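Local coordinates for protein globin III, extracellular (Lumbricus terrestris, PDB 1X9F) that probably carries oxygen reversibly on its heme as one subunit of erythrocruorin, the giant extracellular hemoglobin of the earthworm, at residues 10-13 / 14-18; 33-36 / 37-40; 48-51 / 52-56; 68-71 / 72-75; 134-137 / 138-142. All coordinates share one frame; numbering follows the deposited sequence.

Contact 1 of 5, residues 10-13 / 14-18; sequences EDHR and IVQKQ
Arg13 brings its guanidinium against the end of Ile14, with NH2 of Arg13 3.4 Å from CD1 of Ile14, and runs alongside Lys17, whose chain points the same way. CG of Arg13 stands anti to the backbone N (chi1 -176°), and a bend at chi3 turns the head back toward Glu10. There the grip is side-on: Arg13 NE reaches Glu10 OE2 at 2.7 Å, and Arg13 NH2 reaches Glu10 OE1 at 3.1 Å in a nearly straight bond. Both oxygens are met from above the carboxylate plane. Lys17 NZ lies close to the guanidinium edge, a meeting of like charges that the carboxylate of Glu10 probably eases; Glu10 also has a basic partner on a neighbouring chain.

On another face of the helix, the His12 ring offers its edge to Gln16, one turn further on, with CD2 of His12 3.7 Å from OE1 of Gln16 and the two planes at right angles. Their polar ends are committed elsewhere, His12 NE2 to Asp86 and Gln16 NE2 to Ile82 O, so they tie this helix to the last turn of helix 65-83 and to the loop that follows it. Regular bonds such as Ile14 N to Glu10 O (2.8 Å) hold the turns together. Branched Val15 turns to Trp136 and Cys139 of helix 133-148, while Glu10 and Ile14 face another subunit; this is the first (A) helix of the globin fold.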
# COMPACT_ATOMS: atom_id res chain seq x y z
N GLU C 10 8.24 -6.08 -27.79
CA GLU C 10 8.15 -6.18 -26.32
C GLU C 10 9.22 -7.11 -25.76
O GLU C 10 9.82 -6.80 -24.73
CB GLU C 10 6.75 -6.65 -25.87
CG GLU C 10 5.67 -5.57 -25.81
CD GLU C 10 5.72 -4.75 -24.54
OE1 GLU C 10 5.27 -5.25 -23.47
OE2 GLU C 10 6.18 -3.58 -24.60
N ASP C 11 9.48 -8.24 -26.43
CA ASP C 11 10.54 -9.19 -26.04
C ASP C 11 11.87 -8.49 -25.80
O ASP C 11 12.45 -8.60 -24.72
CB ASP C 11 10.76 -10.27 -27.10
CG ASP C 11 9.71 -11.37 -27.07
OD1 ASP C 11 9.56 -12.06 -28.10
OD2 ASP C 11 9.00 -11.62 -26.07
N HIS C 12 12.35 -7.78 -26.82
CA HIS C 12 13.66 -7.15 -26.71
C HIS C 12 13.67 -5.98 -25.73
O HIS C 12 14.71 -5.66 -25.15
CB HIS C 12 14.25 -6.80 -28.09
CG HIS C 12 13.76 -5.52 -28.68
ND1 HIS C 12 13.07 -5.46 -29.87
CD2 HIS C 12 13.89 -4.23 -28.27
CE1 HIS C 12 12.78 -4.21 -30.16
NE2 HIS C 12 13.27 -3.44 -29.20
N ARG C 13 12.51 -5.36 -25.52
CA ARG C 13 12.37 -4.30 -24.54
C ARG C 13 12.46 -4.89 -23.12
O ARG C 13 13.05 -4.28 -22.23
CB ARG C 13 11.04 -3.55 -24.77
CG ARG C 13 10.81 -2.34 -23.87
CD ARG C 13 9.36 -1.83 -23.83
NE ARG C 13 8.40 -2.81 -23.27
CZ ARG C 13 8.29 -3.12 -21.98
NH1 ARG C 13 9.07 -2.56 -21.07
NH2 ARG C 13 7.38 -4.02 -21.60
N ILE C 14 11.88 -6.08 -22.92
CA ILE C 14 11.97 -6.80 -21.65
C ILE C 14 13.43 -7.18 -21.37
O ILE C 14 13.93 -6.99 -20.26
CB ILE C 14 11.06 -8.08 -21.62
CG1 ILE C 14 9.58 -7.73 -21.85
CG2 ILE C 14 11.23 -8.86 -20.32
CD1 ILE C 14 8.91 -6.98 -20.71
N VAL C 15 14.10 -7.69 -22.39
CA VAL C 15 15.50 -8.09 -22.28
C VAL C 15 16.41 -6.92 -21.89
O VAL C 15 17.23 -7.04 -20.99
CB VAL C 15 15.99 -8.82 -23.56
CG1 VAL C 15 17.51 -8.92 -23.62
CG2 VAL C 15 15.37 -10.22 -23.65
N GLN C 16 16.23 -5.78 -22.56
CA GLN C 16 17.05 -4.58 -22.33
C GLN C 16 16.89 -4.01 -20.93
O GLN C 16 17.87 -3.62 -20.29
CB GLN C 16 16.74 -3.51 -23.36
CG GLN C 16 17.23 -3.86 -24.74
CD GLN C 16 16.96 -2.78 -25.76
OE1 GLN C 16 15.86 -2.22 -25.84
NE2 GLN C 16 17.96 -2.49 -26.58
N LYS C 17 15.64 -3.96 -20.48
CA LYS C 17 15.30 -3.47 -19.16
C LYS C 17 15.90 -4.38 -18.10
O LYS C 17 16.48 -3.91 -17.12
CB LYS C 17 13.77 -3.42 -19.02
CG LYS C 17 13.29 -2.84 -17.70
CD LYS C 17 11.80 -3.07 -17.51
CE LYS C 17 10.96 -2.10 -18.34
NZ LYS C 17 9.50 -2.36 -18.17
N GLN C 18 15.78 -5.69 -18.31
CA GLN C 18 16.28 -6.65 -17.34
C GLN C 18 17.81 -6.69 -17.26
O GLN C 18 18.37 -6.76 -16.17
CB GLN C 18 15.71 -8.04 -17.60
CG GLN C 18 14.26 -8.15 -17.17
CD GLN C 18 13.59 -9.46 -17.54
OE1 GLN C 18 12.45 -9.70 -17.14
NE2 GLN C 18 14.28 -10.30 -18.29

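Contact 2 of 5, residues 33-36 / 37-40; sequences IGFG and RLLL. With CMO (carbon monoxide), chain S.
Leu39 sets CD1 over one face of the Phe35 ring, 4.0 Å from the centroid of that ring, a CH-pi contact displaced toward the rim. Leu38 meets the same ring obliquely, its CD2 4.1 Å from CD1 of Phe35. The ring can lie along the following turn because CG of Phe35 is anti to the backbone N (chi1 -166°). Phe35 rests on Leu124, and Leu39 on Phe116, Ile119 and Leu120, which places this side against helix 110-127.

The polar contacts belong to the backbone. Leu39 N bonds Phe35 O at 2.9 Å, and Leu40 N bonds Gly36 O at 3.0 Å. Gly36 presents bare backbone where helix 65-83 passes close, and Leu75 lies against its CA; a side chain would be hard to fit there.

With the ligand the contact is van der Waals: CD2 of Leu40 is 3.4 Å from O of the carbon monoxide, and its CD1 is equally near. The chemistry is thus oily along this wall. Leu40 can help confine the bound diatomic but offers it no hydrogen bond, so any polar stabilisation must come from another wall of the pocket.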
# COMPACT_ATOMS: atom_id res chain seq x y z
N ILE C 33 33.73 -8.93 -15.60
CA ILE C 33 34.81 -9.91 -15.48
C ILE C 33 34.38 -11.19 -14.76
O ILE C 33 34.64 -12.29 -15.24
CB ILE C 33 36.04 -9.27 -14.80
CG1 ILE C 33 36.68 -8.24 -15.74
CG2 ILE C 33 37.07 -10.34 -14.43
CD1 ILE C 33 37.69 -7.32 -15.05
N GLY C 34 33.71 -11.04 -13.62
CA GLY C 34 33.24 -12.19 -12.84
C GLY C 34 32.29 -13.06 -13.64
O GLY C 34 32.46 -14.29 -13.70
N PHE C 35 31.29 -12.43 -14.25
CA PHE C 35 30.26 -13.15 -14.98
C PHE C 35 30.82 -13.82 -16.24
O PHE C 35 30.60 -15.01 -16.45
CB PHE C 35 29.10 -12.21 -15.31
CG PHE C 35 27.85 -12.93 -15.77
CD1 PHE C 35 27.38 -14.04 -15.08
CD2 PHE C 35 27.15 -12.47 -16.88
CE1 PHE C 35 26.23 -14.70 -15.50
CE2 PHE C 35 25.99 -13.12 -17.31
CZ PHE C 35 25.53 -14.23 -16.62
N GLY C 36 31.56 -13.06 -17.04
CA GLY C 36 32.19 -13.56 -18.26
C GLY C 36 33.16 -14.69 -18.01
O GLY C 36 33.15 -15.69 -18.73
N ARG C 37 34.01 -14.52 -17.00
CA ARG C 37 34.90 -15.59 -16.57
C ARG C 37 34.10 -16.85 -16.23
O ARG C 37 34.41 -17.94 -16.73
CB ARG C 37 35.74 -15.12 -15.38
CG ARG C 37 36.94 -16.00 -15.04
CD ARG C 37 36.66 -16.97 -13.90
NE ARG C 37 37.76 -17.03 -12.94
CZ ARG C 37 38.28 -15.97 -12.32
NH1 ARG C 37 37.82 -14.74 -12.57
NH2 ARG C 37 39.27 -16.14 -11.45
N LEU C 38 33.06 -16.70 -15.42
CA LEU C 38 32.20 -17.83 -15.06
C LEU C 38 31.65 -18.53 -16.30
O LEU C 38 31.78 -19.75 -16.43
CB LEU C 38 31.06 -17.36 -14.16
CG LEU C 38 29.98 -18.42 -13.91
CD1 LEU C 38 30.08 -18.96 -12.49
CD2 LEU C 38 28.60 -17.83 -14.16
N LEU C 39 31.07 -17.75 -17.22
CA LEU C 39 30.49 -18.31 -18.45
C LEU C 39 31.49 -19.11 -19.29
O LEU C 39 31.22 -20.26 -19.63
CB LEU C 39 29.85 -17.20 -19.30
CG LEU C 39 28.71 -16.41 -18.66
CD1 LEU C 39 28.37 -15.18 -19.50
CD2 LEU C 39 27.46 -17.27 -18.43
N LEU C 40 32.62 -18.50 -19.62
CA LEU C 40 33.60 -19.18 -20.48
C LEU C 40 34.23 -20.37 -19.77
O LEU C 40 34.42 -21.43 -20.37
CB LEU C 40 34.66 -18.19 -20.95
CG LEU C 40 34.13 -17.07 -21.86
CD1 LEU C 40 35.24 -16.08 -22.15
CD2 LEU C 40 33.55 -17.63 -23.16
C CMO S . 34.36 -14.77 -26.50
O CMO S . 34.36 -15.16 -25.34

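Contact 3 of 5, residues 48-51 / 52-56; sequences PEVN and DLFKR. Unlike the reference sequence in segment 48-51: Glu49 (reference Asp). With HEM (protoporphyrin IX containing Fe), chain R.
With chi1 at 164°, Val50 sends CG1 to the same side as the Phe54 ring, and a chi1 of -69° at Phe54 stands the ring beside it. The two side chains run together, and CG1 of Val50 meets the ring at its edge, in its plane, 3.5 Å from CE1 of Phe54. The other branch of Val50 serves Leu53: CG2 of Val50 lies 3.9 Å from CD1 of Leu53, the two crossing obliquely. A branched residue suits this place because each methyl has its own partner.

The backbone is closing a helix here. Phe54 N donates to Val50 O at 3.3 Å, at a rather bent 136°, and more weakly to Asn51 O, while Asp52 N makes a weak bond to Glu49 O. Phe54 itself then leaves helical conformation, and it is the ring, not the chain after it, that reaches the heme.

From this turn, CZ of Phe54 comes 3.3 Å from CHD of the porphyrin, and the ring also meets His70 and Leu40. Cutting the ring back to an alanine is likely to open a gap beside the porphyrin and leave Val50 CG1 and the His70 ring without their aromatic neighbour. Arg56 has the heme propionate oxygen O2D over one face of its guanidinium; the heme is also hydrogen-bonded by His91 of the Globin II chain. Phe54 probably corresponds to the heme-contacting phenylalanine of the globin CD corner, which follows the short C helix.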
# COMPACT_ATOMS: atom_id res chain seq x y z
N PRO C 48 35.97 -29.53 -23.52
CA PRO C 48 37.38 -29.30 -23.18
C PRO C 48 38.22 -28.67 -24.30
O PRO C 48 39.18 -27.94 -24.02
CB PRO C 48 37.90 -30.72 -22.88
CG PRO C 48 36.91 -31.64 -23.55
CD PRO C 48 35.58 -30.94 -23.35
N GLU C 49 37.86 -28.96 -25.56
CA GLU C 49 38.56 -28.39 -26.70
C GLU C 49 38.54 -26.86 -26.68
O GLU C 49 39.40 -26.21 -27.29
CB GLU C 49 38.00 -28.93 -28.03
CG GLU C 49 36.64 -28.34 -28.39
CD GLU C 49 36.18 -28.67 -29.81
OE1 GLU C 49 36.92 -28.39 -30.77
OE2 GLU C 49 35.05 -29.21 -29.95
N VAL C 50 37.56 -26.29 -25.97
CA VAL C 50 37.43 -24.83 -25.84
C VAL C 50 38.64 -24.19 -25.16
O VAL C 50 39.04 -23.08 -25.52
CB VAL C 50 36.09 -24.43 -25.14
CG1 VAL C 50 36.11 -22.99 -24.65
CG2 VAL C 50 34.91 -24.63 -26.09
N ASN C 51 39.23 -24.89 -24.19
CA ASN C 51 40.45 -24.39 -23.55
C ASN C 51 41.55 -24.05 -24.53
O ASN C 51 42.29 -23.08 -24.32
CB ASN C 51 40.97 -25.39 -22.52
CG ASN C 51 40.27 -25.27 -21.19
OD1 ASN C 51 40.31 -24.21 -20.56
ND2 ASN C 51 39.62 -26.34 -20.76
N ASP C 52 41.66 -24.83 -25.60
CA ASP C 52 42.66 -24.58 -26.64
C ASP C 52 42.34 -23.29 -27.41
O ASP C 52 43.24 -22.51 -27.72
CB ASP C 52 42.77 -25.77 -27.61
CG ASP C 52 43.19 -27.06 -26.90
OD1 ASP C 52 43.37 -28.08 -27.59
OD2 ASP C 52 43.36 -27.15 -25.66
N LEU C 53 41.05 -23.08 -27.69
CA LEU C 53 40.58 -21.91 -28.43
C LEU C 53 40.92 -20.60 -27.72
O LEU C 53 41.12 -19.57 -28.37
CB LEU C 53 39.07 -22.01 -28.66
CG LEU C 53 38.60 -23.27 -29.40
CD1 LEU C 53 37.12 -23.53 -29.15
CD2 LEU C 53 38.87 -23.15 -30.89
N PHE C 54 41.02 -20.65 -26.40
CA PHE C 54 41.30 -19.47 -25.58
C PHE C 54 42.74 -19.40 -25.01
O PHE C 54 43.00 -18.68 -24.04
CB PHE C 54 40.26 -19.35 -24.46
CG PHE C 54 38.87 -19.01 -24.95
CD1 PHE C 54 37.83 -19.92 -24.83
CD2 PHE C 54 38.61 -17.78 -25.53
CE1 PHE C 54 36.55 -19.61 -25.27
CE2 PHE C 54 37.35 -17.47 -25.98
CZ PHE C 54 36.31 -18.39 -25.85
N LYS C 55 43.68 -20.13 -25.62
CA LYS C 55 45.08 -20.12 -25.20
C LYS C 55 45.69 -18.72 -25.35
O LYS C 55 46.40 -18.24 -24.47
CB LYS C 55 45.88 -21.14 -26.01
CG LYS C 55 47.37 -21.24 -25.67
CD LYS C 55 48.04 -22.37 -26.46
CE LYS C 55 49.57 -22.30 -26.38
NZ LYS C 55 50.08 -22.32 -24.96
N ARG C 56 45.39 -18.09 -26.49
CA ARG C 56 45.88 -16.76 -26.81
C ARG C 56 45.49 -15.73 -25.73
O ARG C 56 46.19 -14.73 -25.54
CB ARG C 56 45.36 -16.33 -28.20
CG ARG C 56 46.21 -15.31 -28.96
CD ARG C 56 46.07 -13.85 -28.51
NE ARG C 56 44.85 -13.18 -28.98
CZ ARG C 56 44.37 -12.04 -28.47
NH1 ARG C 56 44.99 -11.44 -27.46
NH2 ARG C 56 43.27 -11.50 -28.97
CHA HEM R . 36.81 -13.32 -29.33
CHB HEM R . 32.22 -11.76 -28.60
CHC HEM R . 30.70 -16.34 -27.88
CHD HEM R . 35.22 -17.92 -28.96
C1A HEM R . 35.65 -12.43 -29.13
C2A HEM R . 35.78 -11.05 -29.16
C3A HEM R . 34.43 -10.53 -28.95
C4A HEM R . 33.66 -11.78 -28.81
CMA HEM R . 33.94 -9.11 -28.89
CAA HEM R . 37.04 -10.24 -29.37
CBA HEM R . 37.12 -9.78 -30.81
CGA HEM R . 38.37 -8.95 -30.94
O1A HEM R . 38.33 -7.75 -30.59
O2A HEM R . 39.40 -9.49 -31.40
C1B HEM R . 31.37 -12.91 -28.33
C2B HEM R . 30.03 -12.75 -28.01
C3B HEM R . 29.67 -14.04 -27.79
C4B HEM R . 30.74 -14.88 -28.02
CMB HEM R . 29.20 -11.49 -27.90
CAB HEM R . 28.42 -14.40 -27.49
CBB HEM R . 27.10 -14.41 -27.13
C1C HEM R . 31.86 -17.21 -28.11
C2C HEM R . 31.78 -18.58 -27.97
C3C HEM R . 33.05 -18.99 -28.29
C4C HEM R . 33.80 -17.87 -28.56
CMC HEM R . 30.59 -19.43 -27.60
CAC HEM R . 33.53 -20.39 -28.26
CBC HEM R . 33.88 -21.22 -29.33
C1D HEM R . 36.11 -16.77 -29.17
C2D HEM R . 37.47 -16.93 -29.40
C3D HEM R . 37.97 -15.65 -29.52
C4D HEM R . 36.77 -14.80 -29.32
CMD HEM R . 38.22 -18.24 -29.52
CAD HEM R . 39.38 -15.22 -29.78
CBD HEM R . 40.09 -15.15 -28.44
CGD HEM R . 41.46 -14.60 -28.70
O1D HEM R . 42.39 -15.39 -28.95
O2D HEM R . 41.60 -13.36 -28.67
NA HEM R . 34.39 -12.92 -28.94
NB HEM R . 31.86 -14.19 -28.35
NC HEM R . 33.09 -16.74 -28.48
ND HEM R . 35.63 -15.50 -29.10
FE HEM R . 33.74 -14.84 -28.76

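Contact 4 of 5, residues 68-71 / 72-75; sequences SAHA and LRIL. With HEM (protoporphyrin IX containing Fe), chain R; CMO (carbon monoxide), chain S.
His70 and Arg73 cross at about a right angle, and their meeting divides the contact into a close-packed part and a looser one. In the close part the Arg73 guanidinium lays one face over CA of His70 and the backbone of Ala69, with NH1 of Arg73 3.6 Å from CB of Ala69; small alanine lets the flat group lie this near. Arg73 NH1 also forms a salt bridge with Glu88 of the Globin II chain. Beneath them run regular helical bonds, such as Ile74 N to His70 O at 2.9 Å.

The looser side faces the heme propionate, where a water fills the angle between the two side chains. It accepts from Arg73 NH2 at 3.0 Å, donates to heme O2D at 2.9 Å, and bonds His70 ND1 at 2.9 Å, lying in the plane of that ring. Held at ND1, the ring turns NE2 to the ligand, bonding O of the carbon monoxide weakly at 3.1 Å and a bent 123°. The torsion that carries the ring over the heme is chi1 at 173°. Ile74 CD1 is an apolar neighbour of the same ligand. A leucine in place of His70 would probably deprive the ligand of its weak polar partner and leave the water held only by Arg73 and the propionate among the groups described. The placing of His70 is consistent with the distal histidine of globins. On the far side Ser68 and Leu72 rest on Ile33 of helix 28-46, while Thr84 and Thr78 of the Globin II chain pack on the same two residues.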
# COMPACT_ATOMS: atom_id res chain seq x y z
N SER C 68 40.96 -11.64 -18.15
CA SER C 68 40.08 -10.59 -17.67
C SER C 68 39.67 -9.62 -18.77
O SER C 68 38.48 -9.37 -18.96
CB SER C 68 40.73 -9.82 -16.51
OG SER C 68 40.68 -10.58 -15.31
N ALA C 69 40.65 -9.08 -19.50
CA ALA C 69 40.37 -8.17 -20.61
C ALA C 69 39.45 -8.84 -21.63
O ALA C 69 38.48 -8.23 -22.11
CB ALA C 69 41.66 -7.72 -21.28
N HIS C 70 39.74 -10.09 -21.93
CA HIS C 70 38.94 -10.83 -22.87
C HIS C 70 37.49 -10.96 -22.40
O HIS C 70 36.55 -10.83 -23.19
CB HIS C 70 39.55 -12.19 -23.08
CG HIS C 70 38.71 -13.09 -23.90
ND1 HIS C 70 38.62 -12.97 -25.27
CD2 HIS C 70 37.92 -14.13 -23.55
CE1 HIS C 70 37.80 -13.90 -25.73
NE2 HIS C 70 37.37 -14.62 -24.71
N ALA C 71 37.31 -11.24 -21.11
CA ALA C 71 35.98 -11.42 -20.55
C ALA C 71 35.19 -10.12 -20.67
O ALA C 71 33.99 -10.15 -20.97
CB ALA C 71 36.06 -11.88 -19.12
N LEU C 72 35.85 -8.99 -20.43
CA LEU C 72 35.26 -7.67 -20.67
C LEU C 72 34.86 -7.54 -22.13
O LEU C 72 33.81 -6.99 -22.45
CB LEU C 72 36.24 -6.56 -20.32
CG LEU C 72 36.47 -6.30 -18.83
CD1 LEU C 72 37.67 -5.40 -18.63
CD2 LEU C 72 35.23 -5.69 -18.18
N ARG C 73 35.72 -8.05 -23.01
CA ARG C 73 35.53 -7.95 -24.44
C ARG C 73 34.27 -8.69 -24.91
O ARG C 73 33.44 -8.10 -25.61
CB ARG C 73 36.77 -8.43 -25.18
CG ARG C 73 37.26 -7.45 -26.23
CD ARG C 73 38.77 -7.20 -26.20
NE ARG C 73 39.51 -8.46 -26.18
CZ ARG C 73 40.65 -8.66 -25.53
NH1 ARG C 73 41.21 -7.69 -24.82
NH2 ARG C 73 41.23 -9.86 -25.59
N ILE C 74 34.12 -9.95 -24.52
CA ILE C 74 32.92 -10.72 -24.86
C ILE C 74 31.66 -10.14 -24.23
O ILE C 74 30.59 -10.11 -24.85
CB ILE C 74 33.03 -12.21 -24.45
CG1 ILE C 74 31.67 -12.89 -24.69
CG2 ILE C 74 33.45 -12.34 -22.99
CD1 ILE C 74 31.55 -14.36 -24.20
N LEU C 75 31.79 -9.71 -22.98
CA LEU C 75 30.66 -9.18 -22.24
C LEU C 75 30.18 -7.88 -22.87
O LEU C 75 28.98 -7.61 -22.90
CB LEU C 75 31.02 -8.95 -20.77
CG LEU C 75 30.12 -9.60 -19.73
CD1 LEU C 75 28.66 -9.16 -19.86
CD2 LEU C 75 30.22 -11.11 -19.80
CHA HEM R . 36.81 -13.32 -29.33
CHB HEM R . 32.22 -11.76 -28.60
CHC HEM R . 30.70 -16.34 -27.88
CHD HEM R . 35.22 -17.92 -28.96
C1A HEM R . 35.65 -12.43 -29.13
C2A HEM R . 35.78 -11.05 -29.16
C3A HEM R . 34.43 -10.53 -28.95
C4A HEM R . 33.66 -11.78 -28.81
CMA HEM R . 33.94 -9.11 -28.89
CAA HEM R . 37.04 -10.24 -29.37
CBA HEM R . 37.12 -9.78 -30.81
CGA HEM R . 38.37 -8.95 -30.94
O1A HEM R . 38.33 -7.75 -30.59
O2A HEM R . 39.40 -9.49 -31.40
C1B HEM R . 31.37 -12.91 -28.33
C2B HEM R . 30.03 -12.75 -28.01
C3B HEM R . 29.67 -14.04 -27.79
C4B HEM R . 30.74 -14.88 -28.02
CMB HEM R . 29.20 -11.49 -27.90
CAB HEM R . 28.42 -14.40 -27.49
CBB HEM R . 27.10 -14.41 -27.13
C1C HEM R . 31.86 -17.21 -28.11
C2C HEM R . 31.78 -18.58 -27.97
C3C HEM R . 33.05 -18.99 -28.29
C4C HEM R . 33.80 -17.87 -28.56
CMC HEM R . 30.59 -19.43 -27.60
CAC HEM R . 33.53 -20.39 -28.26
CBC HEM R . 33.88 -21.22 -29.33
C1D HEM R . 36.11 -16.77 -29.17
C2D HEM R . 37.47 -16.93 -29.40
C3D HEM R . 37.97 -15.65 -29.52
C4D HEM R . 36.77 -14.80 -29.32
CMD HEM R . 38.22 -18.24 -29.52
CAD HEM R . 39.38 -15.22 -29.78
CBD HEM R . 40.09 -15.15 -28.44
CGD HEM R . 41.46 -14.60 -28.70
O1D HEM R . 42.39 -15.39 -28.95
O2D HEM R . 41.60 -13.36 -28.67
NA HEM R . 34.39 -12.92 -28.94
NB HEM R . 31.86 -14.19 -28.35
NC HEM R . 33.09 -16.74 -28.48
ND HEM R . 35.63 -15.50 -29.10
FE HEM R . 33.74 -14.84 -28.76
C CMO S . 34.36 -14.77 -26.50
O CMO S . 34.36 -15.16 -25.34
O HOH W 1 39.63 -11.51 -27.53

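Contact 5 of 5, residues 134-137 / 138-142; sequences LAWK and SCLKG
A turn-to-turn contact within helix 133-148, the last helix of the globin fold, joins Trp136 to Leu140 and Ala135 to Ser138 and Cys139. Trp136 presents the edge of its indole to Leu140: CE3 of Trp136 is 4.0 Å from CG of Leu140, which lies in the ring plane. CG of Leu140 is anti to its carbonyl carbon (chi1 -74°), which directs the side chain back toward that ring. The backbones agree, Leu140 N bonding Trp136 O at 2.7 Å.

Ser138 behaves differently. Its OG curls back over the preceding turn to within 3.2 Å of Ala135 O and 3.4 Å of Leu134 O; each would be a weak bond, and the hydroxyl has a further weak partner in Cys7 N. A small hydroxyl suits such a place, able to lean on the helix's own carbonyls. Cys139 N bonds Ala135 O at 3.1 Å, and its SG closes a disulfide with Cys7, pinning the chain's N-terminal arm to this helix.

Alanine, serine and cysteine let helix 9-20 come near through Asp11 and Val15. Trp136, stacked on Tyr131, reaches both Val15 of helix 9-20 and Leu124 of helix 110-127, while Leu140 meets Leu120 and Leu124.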
# COMPACT_ATOMS: atom_id res chain seq x y z
N LEU C 134 11.37 -16.69 -21.59
CA LEU C 134 10.96 -16.79 -22.98
C LEU C 134 11.56 -15.70 -23.86
O LEU C 134 12.04 -15.98 -24.95
CB LEU C 134 9.43 -16.82 -23.11
CG LEU C 134 8.74 -18.05 -22.51
CD1 LEU C 134 7.24 -17.97 -22.65
CD2 LEU C 134 9.25 -19.36 -23.12
N ALA C 135 11.53 -14.46 -23.36
CA ALA C 135 12.08 -13.32 -24.08
C ALA C 135 13.60 -13.43 -24.27
O ALA C 135 14.11 -13.15 -25.36
CB ALA C 135 11.72 -12.03 -23.37
N TRP C 136 14.31 -13.82 -23.21
CA TRP C 136 15.75 -13.98 -23.29
C TRP C 136 16.10 -15.10 -24.23
O TRP C 136 16.98 -14.94 -25.08
CB TRP C 136 16.35 -14.23 -21.92
CG TRP C 136 16.61 -12.97 -21.18
CD1 TRP C 136 15.76 -12.33 -20.34
CD2 TRP C 136 17.79 -12.16 -21.24
NE1 TRP C 136 16.34 -11.18 -19.85
CE2 TRP C 136 17.59 -11.05 -20.40
CE3 TRP C 136 19.01 -12.27 -21.93
CZ2 TRP C 136 18.55 -10.07 -20.21
CZ3 TRP C 136 19.96 -11.29 -21.74
CH2 TRP C 136 19.73 -10.20 -20.89
N LYS C 137 15.41 -16.23 -24.11
CA LYS C 137 15.65 -17.39 -24.97
C LYS C 137 15.62 -17.03 -26.46
O LYS C 137 16.57 -17.33 -27.19
CB LYS C 137 14.68 -18.53 -24.67
CG LYS C 137 15.01 -19.81 -25.41
CD LYS C 137 14.01 -20.92 -25.14
CE LYS C 137 14.31 -22.14 -26.01
NZ LYS C 137 15.75 -22.57 -25.93
N SER C 138 14.55 -16.39 -26.90
CA SER C 138 14.40 -16.03 -28.30
C SER C 138 15.39 -14.94 -28.76
O SER C 138 15.92 -15.03 -29.87
CB SER C 138 12.96 -15.63 -28.62
OG SER C 138 12.61 -14.44 -27.93
N CYS C 139 15.62 -13.93 -27.92
CA CYS C 139 16.60 -12.91 -28.25
C CYS C 139 18.03 -13.47 -28.28
O CYS C 139 18.78 -13.23 -29.22
CB CYS C 139 16.47 -11.70 -27.31
SG CYS C 139 14.93 -10.79 -27.61
N LEU C 140 18.39 -14.25 -27.26
CA LEU C 140 19.71 -14.90 -27.24
C LEU C 140 19.92 -15.78 -28.46
O LEU C 140 21.01 -15.78 -29.04
CB LEU C 140 19.92 -15.71 -25.96
CG LEU C 140 20.18 -14.87 -24.71
CD1 LEU C 140 20.26 -15.75 -23.47
CD2 LEU C 140 21.45 -14.02 -24.86
N LYS C 141 18.89 -16.52 -28.86
CA LYS C 141 18.99 -17.41 -30.01
C LYS C 141 19.31 -16.66 -31.30
O LYS C 141 20.21 -17.07 -32.04
CB LYS C 141 17.72 -18.24 -30.20
CG LYS C 141 17.91 -19.34 -31.23
CD LYS C 141 16.59 -19.87 -31.73
CE LYS C 141 16.80 -20.99 -32.73
NZ LYS C 141 15.52 -21.47 -33.31
N GLY C 142 18.59 -15.57 -31.56
CA GLY C 142 18.84 -14.76 -32.75
C GLY C 142 20.28 -14.26 -32.80
O GLY C 142 20.91 -14.28 -33.85

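Overall arrangement
Along the chain the contacts come in numerical order, on five helices of a single all-helical globin fold. They form two groups. Contacts 1 and 5, centres about 10 Å apart, pair helix 9-20 with helix 133-148 at one end. Contacts 2, 3 and 4 surround the heme's ligand side and touch: contacts 2 and 4, on helices 28-46 and 65-83, have centres about 8 Å apart, and the centre of contact 3, on helix 50-53, lies about 15 Å from each. Together these three supply all four residues of the carbon monoxide pocket. Contacts 1 and 3 have centres about 33 Å apart, so ligand pocket and disulfide-linked end are separate regions of one compact subunit.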